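Local coordinates for putative nucleoprotein (Infectious salmon anemia virus, PDB 4EWC), which encapsidates the negative-strand viral RNA, shielding it from nucleases and forming the ribonucleoprotein that serves as template for transcription and replication, at residues K569-G574 / K578-I583; E350-L355 / L380-R385; K73-L78 / E103-S108; S434-S439 / N477-K482. One frame throughout, in Å; residues are numbered along the deposited sequence.

Interaction 1: K569-G574 / K578-I583; sequences KTFMVG and KSAIVI
Thr570 and Ile581 face each other as a hydrogen-bonded pair of an antiparallel beta hairpin: Thr570 N to Ile581 O and Ile581 N to Thr570 O are both 2.7 Å and nearly straight. Two residues along, Met572 and Ser579 repeat the exchange, with Met572 N 2.8 Å from Ser579 O. Between these pairs the alpha carbon of Phe571 adds a CA-H...O contact to Ser579 O.

The aromatic contacts lie on the face carrying Phe571, Lys578 and Ala580. Lys578, its CG anti to the backbone N (chi1 -159°), runs past Phe571 CB and then bends at chi3, which sets NZ over the ring face, 4.4 Å from the Phe571 centroid, in a cation-pi contact. Ala580 CB makes an off-centre CH-pi contact with the same ring.

On the other face the apolar contacts are selenomethionine Met572 CE with Ile581 CD1 at 3.9 Å and Thr570 CG2 with Ile583 CD1 at 3.6 Å. Thr570 OG1 bonds to Glu500 on the adjoining strand, and Val582 N bonds to Tyr470 OH of the second subunit.

The hairpin is thus two-sided: largely apolar Met572 and Ile581 against helix 457-463, and on the other side a ring that meets both Ala580 and the lysine ammonium.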
# COMPACT_ATOMS: atom_id res chain seq x y z
N LYS A 569 -3.31 3.60 11.42
CA LYS A 569 -4.46 2.99 10.79
C LYS A 569 -5.69 3.87 10.79
O LYS A 569 -5.83 4.77 11.60
CB LYS A 569 -4.75 1.61 11.39
CG LYS A 569 -5.42 1.60 12.72
CD LYS A 569 -5.96 0.19 12.98
CE LYS A 569 -6.44 0.02 14.41
NZ LYS A 569 -7.05 -1.33 14.59
N THR A 570 -6.58 3.61 9.84
CA THR A 570 -7.77 4.43 9.68
C THR A 570 -8.94 3.59 9.13
O THR A 570 -8.74 2.52 8.58
CB THR A 570 -7.46 5.69 8.83
OG1 THR A 570 -8.57 6.59 8.87
CG2 THR A 570 -7.11 5.32 7.40
N PHE A 571 -10.17 4.06 9.30
CA PHE A 571 -11.31 3.27 8.90
C PHE A 571 -11.95 3.82 7.65
O PHE A 571 -12.18 5.02 7.54
CB PHE A 571 -12.33 3.18 10.05
CG PHE A 571 -11.84 2.38 11.22
CD1 PHE A 571 -11.04 2.96 12.19
CD2 PHE A 571 -12.15 1.04 11.33
CE1 PHE A 571 -10.57 2.21 13.26
CE2 PHE A 571 -11.69 0.28 12.41
CZ PHE A 571 -10.90 0.87 13.36
N MSE A 572 -12.20 2.94 6.69
CA MSE A 572 -12.99 3.28 5.51
C MSE A 572 -14.42 2.78 5.74
O MSE A 572 -14.64 1.63 6.12
CB MSE A 572 -12.41 2.64 4.26
CG MSE A 572 -10.94 2.99 4.00
SE MSE A 572 -10.73 4.96 3.80
CE MSE A 572 -9.68 5.27 5.37
N VAL A 573 -15.39 3.66 5.50
CA VAL A 573 -16.77 3.39 5.85
C VAL A 573 -17.63 3.15 4.61
O VAL A 573 -17.67 3.98 3.71
CB VAL A 573 -17.34 4.55 6.74
CG1 VAL A 573 -18.79 4.38 7.00
CG2 VAL A 573 -16.58 4.63 8.05
N GLY A 574 -18.28 1.99 4.56
CA GLY A 574 -19.31 1.72 3.58
C GLY A 574 -20.66 1.65 4.29
O GLY A 574 -20.73 1.67 5.52
N LYS A 578 -17.80 -0.84 8.48
CA LYS A 578 -16.58 -0.06 8.68
C LYS A 578 -15.36 -0.97 8.62
O LYS A 578 -15.39 -2.08 9.14
CB LYS A 578 -16.65 0.62 10.05
CG LYS A 578 -15.75 1.82 10.19
CD LYS A 578 -15.97 2.56 11.50
CE LYS A 578 -15.69 1.68 12.69
NZ LYS A 578 -15.37 2.51 13.89
N SER A 579 -14.28 -0.50 8.01
CA SER A 579 -13.11 -1.37 7.79
C SER A 579 -11.77 -0.69 7.97
O SER A 579 -11.49 0.32 7.33
CB SER A 579 -13.13 -1.97 6.38
OG SER A 579 -12.38 -3.15 6.37
N ALA A 580 -10.93 -1.26 8.81
CA ALA A 580 -9.59 -0.70 9.04
C ALA A 580 -8.62 -0.89 7.86
O ALA A 580 -8.56 -1.98 7.26
CB ALA A 580 -8.99 -1.26 10.31
N ILE A 581 -7.90 0.17 7.52
CA ILE A 581 -6.74 0.08 6.63
C ILE A 581 -5.56 0.80 7.27
O ILE A 581 -5.76 1.60 8.19
CB ILE A 581 -6.97 0.71 5.23
CG1 ILE A 581 -7.11 2.23 5.32
CG2 ILE A 581 -8.17 0.07 4.53
CD1 ILE A 581 -6.88 2.94 4.01
N VAL A 582 -4.36 0.51 6.79
CA VAL A 582 -3.14 1.21 7.23
C VAL A 582 -2.73 2.29 6.24
O VAL A 582 -2.59 2.03 5.05
CB VAL A 582 -1.94 0.24 7.37
CG1 VAL A 582 -0.62 1.02 7.42
CG2 VAL A 582 -2.08 -0.65 8.58
N ILE A 583 -2.52 3.50 6.72
CA ILE A 583 -1.92 4.52 5.86
C ILE A 583 -0.41 4.26 5.83
O ILE A 583 0.30 4.51 6.82
CB ILE A 583 -2.25 5.95 6.36
CG1 ILE A 583 -3.76 6.11 6.48
CG2 ILE A 583 -1.71 7.00 5.43
CD1 ILE A 583 -4.17 7.31 7.31

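Interaction 2: E350-L355 / L380-R385; sequences EEQRLL and LIDPPR
Gln352 reaches from helix 350-358 to the carbonyl of Asp382, the first residue to leave helical geometry after helix 369-381. Its NE2 donates to Asp382 O at 2.8 Å with an angle of 166° at the hydrogen. The bond uses a lone pair in the carbonyl plane, and the acceptor lies close to the plane of the amide as well. The same amide rests against Asp382 CB, 3.5 Å from Gln352 OE1, so the polar end grips the backbone while its flank covers the first side-chain carbon.

At the other end of the contact Arg353 NH2 and Arg385 NH2 stand 4.1 Å apart, two like charges probably eased by their separate partners. Arg353 NH1 forms a salt bridge with Glu350 OE1 at 3.0 Å, in the guanidinium plane, while Arg385 NE bonds to Gly345 O.

The next shell fixes the amide's rotation. Gln352 OE1 is hydrogen-bonded to Thr349 OG1, and a water lies within hydrogen-bonding distance of both Gln352 OE1 (3.1 Å) and Pro383 O (2.9 Å) and links them. Asp382 turns its carboxylate to a salt bridge with Arg563.

Within the helical-bundle region, the contact ties the start of helix 350-358 to the exit of helix 369-381; helix 550-564 packs against both, and the second subunit lies against Ile381 and Pro383.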
# COMPACT_ATOMS: atom_id res chain seq x y z
N GLU A 350 2.58 23.58 18.87
CA GLU A 350 3.23 24.76 19.44
C GLU A 350 4.59 24.95 18.82
O GLU A 350 5.04 26.07 18.59
CB GLU A 350 3.38 24.61 20.95
CG GLU A 350 4.10 25.78 21.61
CD GLU A 350 3.26 27.05 21.60
OE1 GLU A 350 2.13 27.01 21.09
OE2 GLU A 350 3.75 28.09 22.09
N GLU A 351 5.25 23.82 18.57
CA GLU A 351 6.55 23.82 17.94
C GLU A 351 6.56 24.62 16.65
O GLU A 351 7.46 25.41 16.40
CB GLU A 351 6.97 22.38 17.66
CG GLU A 351 8.19 22.25 16.76
CD GLU A 351 9.47 22.67 17.43
OE1 GLU A 351 9.68 22.30 18.62
OE2 GLU A 351 10.28 23.36 16.78
N GLN A 352 5.55 24.42 15.81
CA GLN A 352 5.43 25.15 14.56
C GLN A 352 5.13 26.63 14.79
O GLN A 352 5.59 27.49 14.04
CB GLN A 352 4.39 24.50 13.69
CG GLN A 352 4.84 23.14 13.19
CD GLN A 352 3.72 22.23 12.71
OE1 GLN A 352 2.72 22.01 13.40
NE2 GLN A 352 3.89 21.68 11.52
N ARG A 353 4.37 26.93 15.85
CA ARG A 353 4.00 28.31 16.17
C ARG A 353 5.24 29.15 16.53
O ARG A 353 5.43 30.23 15.99
CB ARG A 353 2.94 28.38 17.28
CG ARG A 353 1.60 27.80 16.86
CD ARG A 353 0.48 28.10 17.84
NE ARG A 353 -0.62 27.15 17.65
CZ ARG A 353 -0.80 26.05 18.37
NH1 ARG A 353 0.03 25.77 19.37
NH2 ARG A 353 -1.81 25.23 18.10
N LEU A 354 6.05 28.65 17.46
CA LEU A 354 7.31 29.29 17.82
C LEU A 354 8.19 29.41 16.60
O LEU A 354 8.71 30.48 16.29
CB LEU A 354 8.06 28.48 18.89
CG LEU A 354 7.25 28.34 20.18
CD1 LEU A 354 8.04 27.54 21.20
CD2 LEU A 354 6.87 29.72 20.71
N LEU A 355 8.36 28.29 15.91
CA LEU A 355 9.19 28.21 14.71
C LEU A 355 8.77 29.29 13.70
O LEU A 355 9.61 30.05 13.21
CB LEU A 355 9.09 26.81 14.12
CG LEU A 355 10.27 26.13 13.44
CD1 LEU A 355 11.59 26.36 14.15
CD2 LEU A 355 9.99 24.63 13.35
N LEU A 380 5.34 18.96 6.85
CA LEU A 380 5.20 17.61 6.32
C LEU A 380 4.87 16.61 7.42
O LEU A 380 4.18 15.63 7.19
CB LEU A 380 6.48 17.16 5.63
CG LEU A 380 7.06 17.99 4.50
CD1 LEU A 380 8.22 17.20 3.94
CD2 LEU A 380 6.02 18.31 3.42
N ILE A 381 5.42 16.83 8.61
CA ILE A 381 5.09 16.02 9.76
C ILE A 381 3.69 16.33 10.34
O ILE A 381 2.90 15.42 10.64
CB ILE A 381 6.14 16.20 10.88
CG1 ILE A 381 7.52 15.75 10.39
CG2 ILE A 381 5.73 15.43 12.15
CD1 ILE A 381 8.66 16.31 11.25
N ASP A 382 3.39 17.61 10.52
CA ASP A 382 2.13 18.05 11.09
C ASP A 382 1.45 19.10 10.21
O ASP A 382 1.72 20.28 10.37
CB ASP A 382 2.37 18.69 12.46
CG ASP A 382 2.59 17.67 13.56
OD1 ASP A 382 1.63 16.91 13.84
OD2 ASP A 382 3.70 17.66 14.16
N PRO A 383 0.57 18.66 9.29
CA PRO A 383 -0.06 19.55 8.30
C PRO A 383 -0.66 20.83 8.90
O PRO A 383 -1.13 20.81 10.04
CB PRO A 383 -1.18 18.69 7.70
CG PRO A 383 -0.79 17.29 7.97
CD PRO A 383 0.07 17.28 9.21
N PRO A 384 -0.66 21.93 8.14
CA PRO A 384 -1.32 23.18 8.56
C PRO A 384 -2.83 23.01 8.60
O PRO A 384 -3.34 22.01 8.09
CB PRO A 384 -0.94 24.16 7.44
CG PRO A 384 -0.77 23.27 6.23
CD PRO A 384 -0.17 21.99 6.75
N ARG A 385 -3.55 23.97 9.17
CA ARG A 385 -5.02 23.89 9.21
C ARG A 385 -5.58 23.90 7.80
O ARG A 385 -5.31 24.81 7.03
CB ARG A 385 -5.62 25.04 10.01
CG ARG A 385 -5.27 25.02 11.47
CD ARG A 385 -5.82 26.23 12.20
NE ARG A 385 -5.24 26.31 13.53
CZ ARG A 385 -5.69 25.63 14.57
NH1 ARG A 385 -6.73 24.81 14.42
NH2 ARG A 385 -5.10 25.76 15.76
O HOH W 1 0.08 22.70 11.91

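Interaction 3: K73-L78 / E103-S108; sequences KIRKFL and EFDNFS
Arg75 and Asp105 approach from opposite directions to form an interhelical salt bridge, and the arginine's torsions do much of the reaching. With CG set between the backbone N and the carbonyl carbon (chi1 77°), its chain leaves helix 72-80 extended through chi2, then bends at chi3 (72°) to present the end of the guanidinium to helix 96-114. Asp105 comes the other way with its carboxylate.

A single oxygen, OD2, takes both nitrogens. The principal bond runs from Arg75 NH2 to Asp105 OD2 at 2.6 Å, meeting the oxygen nearly along its C-O axis and lying slightly off the guanidinium plane. Arg75 NH1 adds a weak, strongly bent bond to Asp105 OD2 at 3.2 Å. The two planes stand 71° apart, so the carboxylate is turned across the guanidinium edge instead of pairing both its oxygens with it.

This is a surface contact between helices whose nearest alpha carbons, those of Arg75 and Asp105, are 12.1 Å apart. The long arginine covers most of that gap and the short aspartate the rest, with little other packing. Tyr69, in the loop before helix 72-80, helps position the acid: its side chain touches Arg75, and Tyr69 OH is hydrogen-bonded to the second carboxylate oxygen, Asp105 OD1.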
# COMPACT_ATOMS: atom_id res chain seq x y z
N LYS A 73 7.63 32.26 -26.26
CA LYS A 73 8.17 32.65 -27.55
C LYS A 73 8.56 31.44 -28.39
O LYS A 73 8.30 31.39 -29.60
CB LYS A 73 9.35 33.60 -27.39
N ILE A 74 9.16 30.43 -27.76
CA ILE A 74 9.56 29.23 -28.47
C ILE A 74 8.37 28.36 -28.87
O ILE A 74 8.42 27.65 -29.87
CB ILE A 74 10.57 28.38 -27.66
N ARG A 75 7.29 28.42 -28.10
CA ARG A 75 6.11 27.62 -28.42
C ARG A 75 5.30 28.25 -29.55
O ARG A 75 4.67 27.55 -30.34
CB ARG A 75 5.23 27.37 -27.19
CG ARG A 75 4.38 28.54 -26.75
CD ARG A 75 3.38 28.13 -25.69
NE ARG A 75 4.01 27.86 -24.40
CZ ARG A 75 3.93 28.66 -23.35
NH1 ARG A 75 3.25 29.80 -23.41
NH2 ARG A 75 4.53 28.32 -22.22
N LYS A 76 5.34 29.58 -29.63
CA LYS A 76 4.69 30.32 -30.70
C LYS A 76 5.41 30.12 -32.03
O LYS A 76 4.79 29.99 -33.08
CB LYS A 76 4.62 31.81 -30.36
N PHE A 77 6.74 30.10 -31.97
CA PHE A 77 7.57 29.90 -33.15
C PHE A 77 7.51 28.46 -33.64
O PHE A 77 7.54 28.20 -34.84
CB PHE A 77 9.02 30.30 -32.86
N LEU A 78 7.44 27.52 -32.70
CA LEU A 78 7.36 26.11 -33.04
C LEU A 78 5.96 25.72 -33.54
O LEU A 78 5.81 24.79 -34.33
CB LEU A 78 7.78 25.24 -31.85
N GLU A 103 -0.28 24.94 -19.67
CA GLU A 103 -1.07 24.61 -18.50
C GLU A 103 -0.36 25.12 -17.25
O GLU A 103 -0.97 25.77 -16.38
CB GLU A 103 -1.27 23.09 -18.40
N PHE A 104 0.93 24.84 -17.17
CA PHE A 104 1.75 25.32 -16.08
C PHE A 104 1.70 26.84 -15.99
O PHE A 104 1.61 27.40 -14.89
CB PHE A 104 3.20 24.84 -16.22
CG PHE A 104 4.16 25.56 -15.32
CD1 PHE A 104 4.23 25.24 -13.96
CD2 PHE A 104 4.98 26.56 -15.82
CE1 PHE A 104 5.11 25.91 -13.11
CE2 PHE A 104 5.86 27.24 -14.98
CZ PHE A 104 5.93 26.91 -13.63
N ASP A 105 1.77 27.51 -17.14
CA ASP A 105 1.72 28.98 -17.18
C ASP A 105 0.44 29.52 -16.55
O ASP A 105 0.46 30.54 -15.86
CB ASP A 105 1.86 29.50 -18.61
CG ASP A 105 3.30 29.76 -19.01
OD1 ASP A 105 4.14 30.09 -18.13
OD2 ASP A 105 3.60 29.65 -20.23
N ASN A 106 -0.67 28.83 -16.79
CA ASN A 106 -1.95 29.20 -16.21
C ASN A 106 -2.01 28.95 -14.70
O ASN A 106 -2.40 29.83 -13.93
CB ASN A 106 -3.09 28.45 -16.91
CG ASN A 106 -3.28 28.88 -18.36
OD1 ASN A 106 -2.90 29.99 -18.74
ND2 ASN A 106 -3.87 28.00 -19.18
N PHE A 107 -1.61 27.74 -14.31
CA PHE A 107 -1.46 27.36 -12.90
C PHE A 107 -0.61 28.38 -12.15
O PHE A 107 -1.02 28.85 -11.08
CB PHE A 107 -0.82 25.97 -12.82
CG PHE A 107 -0.87 25.33 -11.45
CD1 PHE A 107 -2.01 24.69 -11.00
CD2 PHE A 107 0.24 25.32 -10.64
CE1 PHE A 107 -2.05 24.09 -9.76
CE2 PHE A 107 0.20 24.72 -9.41
CZ PHE A 107 -0.94 24.11 -8.96
N SER A 108 0.55 28.72 -12.71
CA SER A 108 1.48 29.66 -12.06
C SER A 108 0.92 31.08 -11.96
O SER A 108 1.19 31.78 -11.00
CB SER A 108 2.82 29.71 -12.79
OG SER A 108 3.50 28.49 -12.62

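Interaction 4: S434-S439 / N477-K482; sequences STFTMS and NTTKPK
The ring of Phe436 meets the backbone of Thr478 and Thr479 obliquely, its CD2-CE2 side turned to an ST turn in the loop between helix 457-463 and strand 488-491. CD2 of Phe436 comes 3.6 Å from Thr478 O, and CE2 of Phe436 lies 3.7 Å from Thr479 CA. Thr479 CG2 adds a looser touch on the same ring carbon. The contact is therefore van der Waals packing of an aromatic ring against main chain, with one methyl beside it.

Phe436 gets there because its CG is anti to the backbone N (chi1 -161°), sending the ring from the connection ahead of helix 438-449 across to the loop. Its own backbone is held by Asn433, whose OD1 accepts from both Phe436 N and Thr435 N. Around the ring sit Gln175 of helix 174-188, Ala441 and Ala476, so the phenylalanine is buried where three parts of the fold converge. Thr479 likewise packs on Trp174 and Cys444, and its hydroxyl makes a weak hydrogen bond to Asp272.

Just beyond, Lys480, Pro481 and Lys482 belong to a probable nuclear localization signal, and the CB of Lys480 points away from 434-439. The bend leading into that signal is closed by the ST turn itself, in which Lys480 N donates almost straight to Thr478 OG1 at 3.2 Å.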
# COMPACT_ATOMS: atom_id res chain seq x y z
N SER A 434 -7.38 5.22 -24.69
CA SER A 434 -6.12 4.52 -24.42
C SER A 434 -5.28 5.18 -23.31
O SER A 434 -4.63 4.48 -22.53
CB SER A 434 -5.28 4.40 -25.70
OG SER A 434 -4.81 5.66 -26.14
N THR A 435 -5.29 6.51 -23.26
CA THR A 435 -4.46 7.23 -22.30
C THR A 435 -5.24 7.61 -21.03
O THR A 435 -4.79 7.38 -19.91
CB THR A 435 -3.81 8.47 -22.94
OG1 THR A 435 -4.83 9.32 -23.47
CG2 THR A 435 -2.88 8.04 -24.07
N PHE A 436 -6.41 8.21 -21.23
CA PHE A 436 -7.32 8.49 -20.13
C PHE A 436 -8.24 7.29 -19.93
O PHE A 436 -9.37 7.29 -20.41
CB PHE A 436 -8.13 9.74 -20.47
CG PHE A 436 -8.77 10.40 -19.28
CD1 PHE A 436 -10.04 9.99 -18.83
CD2 PHE A 436 -8.13 11.42 -18.60
CE1 PHE A 436 -10.63 10.60 -17.71
CE2 PHE A 436 -8.72 12.03 -17.48
CZ PHE A 436 -9.96 11.62 -17.04
N THR A 437 -7.74 6.27 -19.23
CA THR A 437 -8.48 5.01 -19.05
C THR A 437 -9.48 5.10 -17.90
O THR A 437 -9.55 6.12 -17.20
CB THR A 437 -7.55 3.82 -18.76
OG1 THR A 437 -7.03 3.93 -17.43
CG2 THR A 437 -6.40 3.78 -19.75
N MSE A 438 -10.23 4.03 -17.69
CA MSE A 438 -11.23 4.01 -16.65
C MSE A 438 -10.57 4.14 -15.28
O MSE A 438 -11.07 4.86 -14.41
CB MSE A 438 -12.09 2.74 -16.73
CG MSE A 438 -13.07 2.60 -15.58
SE MSE A 438 -14.48 3.98 -15.57
CE MSE A 438 -15.46 3.48 -17.16
N SER A 439 -9.44 3.47 -15.10
CA SER A 439 -8.75 3.52 -13.83
C SER A 439 -8.14 4.90 -13.59
O SER A 439 -7.99 5.33 -12.44
CB SER A 439 -7.68 2.44 -13.75
OG SER A 439 -6.64 2.77 -14.63
N ASN A 477 -2.01 13.22 -19.91
CA ASN A 477 -1.36 14.41 -19.36
C ASN A 477 -2.32 15.47 -18.82
O ASN A 477 -1.90 16.54 -18.43
CB ASN A 477 -0.46 15.01 -20.41
CG ASN A 477 0.71 14.12 -20.71
OD1 ASN A 477 1.18 13.40 -19.82
ND2 ASN A 477 1.19 14.14 -21.96
N THR A 478 -3.60 15.16 -18.84
CA THR A 478 -4.62 16.14 -18.48
C THR A 478 -6.00 15.52 -18.47
O THR A 478 -6.25 14.50 -19.13
CB THR A 478 -4.62 17.35 -19.44
OG1 THR A 478 -5.57 18.32 -18.98
CG2 THR A 478 -4.94 16.92 -20.84
N THR A 479 -6.89 16.16 -17.71
CA THR A 479 -8.28 15.74 -17.59
C THR A 479 -9.12 16.33 -18.72
O THR A 479 -10.20 15.84 -19.01
CB THR A 479 -8.87 16.18 -16.22
OG1 THR A 479 -8.51 17.54 -15.96
CG2 THR A 479 -8.30 15.34 -15.11
N LYS A 480 -8.58 17.36 -19.37
CA LYS A 480 -9.34 18.13 -20.34
C LYS A 480 -9.27 17.62 -21.79
O LYS A 480 -8.19 17.43 -22.35
CB LYS A 480 -8.87 19.58 -20.28
CG LYS A 480 -9.00 20.14 -18.90
CD LYS A 480 -8.37 21.49 -18.81
CE LYS A 480 -8.09 21.87 -17.38
NZ LYS A 480 -7.48 23.22 -17.34
N PRO A 481 -10.44 17.40 -22.42
CA PRO A 481 -10.49 16.93 -23.81
C PRO A 481 -9.86 17.95 -24.75
O PRO A 481 -10.08 19.14 -24.58
CB PRO A 481 -12.00 16.83 -24.10
CG PRO A 481 -12.66 16.80 -22.76
CD PRO A 481 -11.78 17.59 -21.83
N LYS A 482 -9.10 17.51 -25.74
CA LYS A 482 -8.27 18.46 -26.47
C LYS A 482 -8.85 18.91 -27.81
O LYS A 482 -8.15 19.57 -28.58
CB LYS A 482 -6.83 17.92 -26.64

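In the fold
Along the chain, interaction 3 closes first, then interaction 2, interaction 4 and finally interaction 1, each complete before the next begins. Interactions 4 and 1 share the C-terminal orthomyxovirus nucleoprotein region, though their centres are 29 Å apart; interaction 2 belongs to the helical bundle, and segment 73-78 of interaction 3 to the N-terminal domain. Interactions 3 and 4 come closest, about 6 Å between nearest atoms, without touching. Interactions 1 and 3, 43 Å apart between centres, lie on opposite sides of the chain's centre. Interactions 1 and 2 both border the second subunit, so the hairpin and the helix exit also help line the dimer contact.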